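Long-range contact in 2-oxoglutarate-dependent dioxygenase tropC (Talaromyces stipitatus, PDB 6XJJ), which acts as a 2-oxoglutarate-dependent non-haem iron dioxygenase in the biosynthesis of fungal tropolones: residues 41-46 with 77-82. Numbering follows the deposited sequence.
Sequences IPTVDI and NLVGHG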
ATOM      1  N   ILE A  41      11.323  13.397  -2.029  1.00 84.19           N
ATOM      2  CA  ILE A  41      10.437  12.516  -2.802  1.00 88.06           C
ATOM      3  C   ILE A  41       9.577  13.367  -3.733  1.00 73.48           C
ATOM      4  O   ILE A  41       8.924  14.320  -3.269  1.00 68.55           O
ATOM      5  CB  ILE A  41       9.568  11.684  -1.862  1.00 84.21           C
ATOM      6  CG1 ILE A  41      10.444  10.782  -0.986  1.00 82.04           C
ATOM      7  CG2 ILE A  41       8.557  10.856  -2.645  1.00 79.54           C
ATOM      8  CD1 ILE A  41      11.261   9.728  -1.755  1.00 69.31           C
ATOM      9  N   PRO A  42       9.536  13.079  -5.030  1.00 70.79           N
ATOM     10  CA  PRO A  42       8.784  13.932  -5.955  1.00 75.93           C
ATOM     11  C   PRO A  42       7.286  13.663  -5.908  1.00 77.59           C
ATOM     12  O   PRO A  42       6.814  12.650  -5.389  1.00 69.52           O
ATOM     13  CB  PRO A  42       9.361  13.565  -7.327  1.00 62.01           C
ATOM     14  CG  PRO A  42       9.830  12.172  -7.178  1.00 67.76           C
ATOM     15  CD  PRO A  42      10.274  12.017  -5.744  1.00 75.65           C
ATOM     16  N   THR A  43       6.547  14.617  -6.472  1.00 69.02           N
ATOM     17  CA  THR A  43       5.108  14.518  -6.683  1.00 78.86           C
ATOM     18  C   THR A  43       4.836  14.435  -8.177  1.00 66.99           C
ATOM     19  O   THR A  43       5.375  15.233  -8.949  1.00 69.16           O
ATOM     20  CB  THR A  43       4.376  15.732  -6.107  1.00 68.57           C
ATOM     21  OG1 THR A  43       4.578  15.800  -4.689  1.00 79.06           O
ATOM     22  CG2 THR A  43       2.886  15.656  -6.410  1.00 74.83           C
ATOM     23  N   VAL A  44       3.987  13.492  -8.579  1.00 72.97           N
ATOM     24  CA  VAL A  44       3.629  13.308  -9.981  1.00 78.46           C
ATOM     25  C   VAL A  44       2.120  13.428 -10.119  1.00 72.66           C
ATOM     26  O   VAL A  44       1.365  12.743  -9.417  1.00 73.47           O
ATOM     27  CB  VAL A  44       4.105  11.953 -10.526  1.00 81.30           C
ATOM     28  CG1 VAL A  44       3.740  11.825 -11.998  1.00 73.89           C
ATOM     29  CG2 VAL A  44       5.589  11.803 -10.326  1.00 78.80           C
ATOM     30  N   ASP A  45       1.689  14.282 -11.036  1.00 79.61           N
ATOM     31  CA  ASP A  45       0.282  14.487 -11.333  1.00 72.12           C
ATOM     32  C   ASP A  45      -0.079  13.645 -12.554  1.00 83.40           C
ATOM     33  O   ASP A  45       0.475  13.851 -13.640  1.00 87.35           O
ATOM     34  CB  ASP A  45       0.013  15.972 -11.580  1.00 76.67           C
ATOM     35  CG  ASP A  45      -1.448  16.270 -11.876  1.00 83.24           C
ATOM     36  OD1 ASP A  45      -2.248  15.313 -11.955  1.00 80.96           O
ATOM     37  OD2 ASP A  45      -1.800  17.464 -12.025  1.00 87.90           O
ATOM     38  N   ILE A  46      -0.994  12.690 -12.375  1.00 70.94           N
ATOM     39  CA  ILE A  46      -1.402  11.811 -13.465  1.00 82.42           C
ATOM     40  C   ILE A  46      -2.657  12.308 -14.188  1.00 79.77           C
ATOM     41  O   ILE A  46      -3.186  11.591 -15.040  1.00 79.04           O
ATOM     42  CB  ILE A  46      -1.607  10.372 -12.964  1.00 79.14           C
ATOM     43  CG1 ILE A  46      -2.766  10.296 -11.963  1.00 68.84           C
ATOM     44  CG2 ILE A  46      -0.322   9.863 -12.309  1.00 72.20           C
ATOM     45  CD1 ILE A  46      -3.230   8.873 -11.656  1.00 64.81           C
ATOM     46  N   ASN A  77       4.900  10.653  -4.505  1.00 67.58           N
ATOM     47  CA  ASN A  77       3.529  11.073  -4.235  1.00 69.65           C
ATOM     48  C   ASN A  77       2.754  11.235  -5.535  1.00 71.68           C
ATOM     49  O   ASN A  77       3.261  11.799  -6.511  1.00 66.27           O
ATOM     50  CB  ASN A  77       3.500  12.395  -3.468  1.00 81.15           C
ATOM     51  CG  ASN A  77       3.789  12.227  -1.996  1.00 85.53           C
ATOM     52  OD1 ASN A  77       2.917  11.829  -1.222  1.00 95.32           O
ATOM     53  ND2 ASN A  77       5.012  12.535  -1.597  1.00 72.46           N
ATOM     54  N   LEU A  78       1.512  10.761  -5.526  1.00 66.53           N
ATOM     55  CA  LEU A  78       0.649  10.754  -6.699  1.00 63.08           C
ATOM     56  C   LEU A  78      -0.545  11.663  -6.456  1.00 65.56           C
ATOM     57  O   LEU A  78      -1.235  11.521  -5.442  1.00 72.87           O
ATOM     58  CB  LEU A  78       0.165   9.335  -7.006  1.00 62.31           C
ATOM     59  CG  LEU A  78      -0.631   9.113  -8.297  1.00 65.27           C
ATOM     60  CD1 LEU A  78      -0.438   7.685  -8.775  1.00 50.08           C
ATOM     61  CD2 LEU A  78      -2.113   9.400  -8.115  1.00 68.63           C
ATOM     62  N   VAL A  79      -0.793  12.580  -7.393  1.00 61.14           N
ATOM     63  CA  VAL A  79      -1.996  13.403  -7.393  1.00 74.77           C
ATOM     64  C   VAL A  79      -2.618  13.351  -8.783  1.00 66.91           C
ATOM     65  O   VAL A  79      -2.049  12.798  -9.727  1.00 64.56           O
ATOM     66  CB  VAL A  79      -1.722  14.865  -6.982  1.00 66.03           C
ATOM     67  CG1 VAL A  79      -1.220  14.926  -5.548  1.00 72.19           C
ATOM     68  CG2 VAL A  79      -0.735  15.526  -7.944  1.00 62.17           C
ATOM     69  N   GLY A  80      -3.803  13.955  -8.895  1.00 71.77           N
ATOM     70  CA  GLY A  80      -4.559  13.940 -10.136  1.00 63.80           C
ATOM     71  C   GLY A  80      -5.341  12.669 -10.360  1.00 68.94           C
ATOM     72  O   GLY A  80      -5.783  12.407 -11.484  1.00 70.72           O
ATOM     73  N   HIS A  81      -5.519  11.869  -9.311  1.00 68.80           N
ATOM     74  CA  HIS A  81      -6.155  10.565  -9.398  1.00 68.35           C
ATOM     75  C   HIS A  81      -7.665  10.644  -9.573  1.00 72.61           C
ATOM     76  O   HIS A  81      -8.263   9.689 -10.078  1.00 68.38           O
ATOM     77  CB  HIS A  81      -5.793   9.752  -8.147  1.00 73.21           C
ATOM     78  CG  HIS A  81      -5.953  10.512  -6.865  1.00 63.25           C
ATOM     79  ND1 HIS A  81      -7.173  10.702  -6.256  1.00 63.85           N
ATOM     80  CD2 HIS A  81      -5.041  11.148  -6.090  1.00 67.43           C
ATOM     81  CE1 HIS A  81      -7.005  11.411  -5.152  1.00 74.31           C
ATOM     82  NE2 HIS A  81      -5.720  11.692  -5.028  1.00 80.71           N
ATOM     83  N   GLY A  82      -8.294  11.751  -9.181  1.00 67.19           N
ATOM     84  CA  GLY A  82      -9.715  11.922  -9.381  1.00 73.19           C
ATOM     85  C   GLY A  82     -10.590  11.395  -8.265  1.00 72.16           C
ATOM     86  O   GLY A  82     -11.808  11.605  -8.302  1.00 82.49           O
TER
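Asp45 lays its carboxylate beside the turn at Gly80, OD1 lying 3.2 Å from Gly80 CA, while its CB meets Val79 CG2 at 3.7 Å. The carboxyl carbon lies anti to the backbone N (chi1 -179°), which brings CG in beside the carbonyl carbon and turns OD1 toward Gly80; OD1 takes its hydrogen bond from outside the pair, with Ser47 OG. At the other end, the Asn77 amide presents ND2 to Ile41 CG2 at 4.1 Å, the two side chains crossing at about a right angle. The His81 ring, with Leu78 O in plane at its edge, has its polar partners outside the pair: NE2 bonds to Asp279 O, ND1 to Ile83 N, and Phe281 meets it edge-to-face.

Between these groups two short strands run parallel. Asn77 N donates to Pro42 O (2.9 Å), and Asn77 O receives Val44 N. Val44 O then accepts Val79 N at 3.0 Å, and the last bond runs from Ile46 N to Val79 O.

Thr43, Asp45, Asn77 and Val79 put their side chains on one face, where Thr43 CG2 touches Val79 CG2 at 3.9 Å. Val44 and Leu78 take the other, and there Ile46 reaches back: with CG1 between backbone N and carbonyl carbon (chi1 65°), its CD1 comes 3.8 Å from Leu78 CD2. Helices 56-72 and 171-204 cover this greasy side.

Helix 56-72 belongs to the connection between the strands, a beta-alpha-beta crossover in the family's N-terminal region that adds 43-45 as an outermost strand of the main sheet; the Leu78 backbone hydrogen-bonds onward to Phe281, extending the double-stranded beta-helix core. The Ile41 side chain lies about 13 Å from the bound iron. Main-chain bonds thus hold the register, while the side chains sort into a largely polar face and an apolar one.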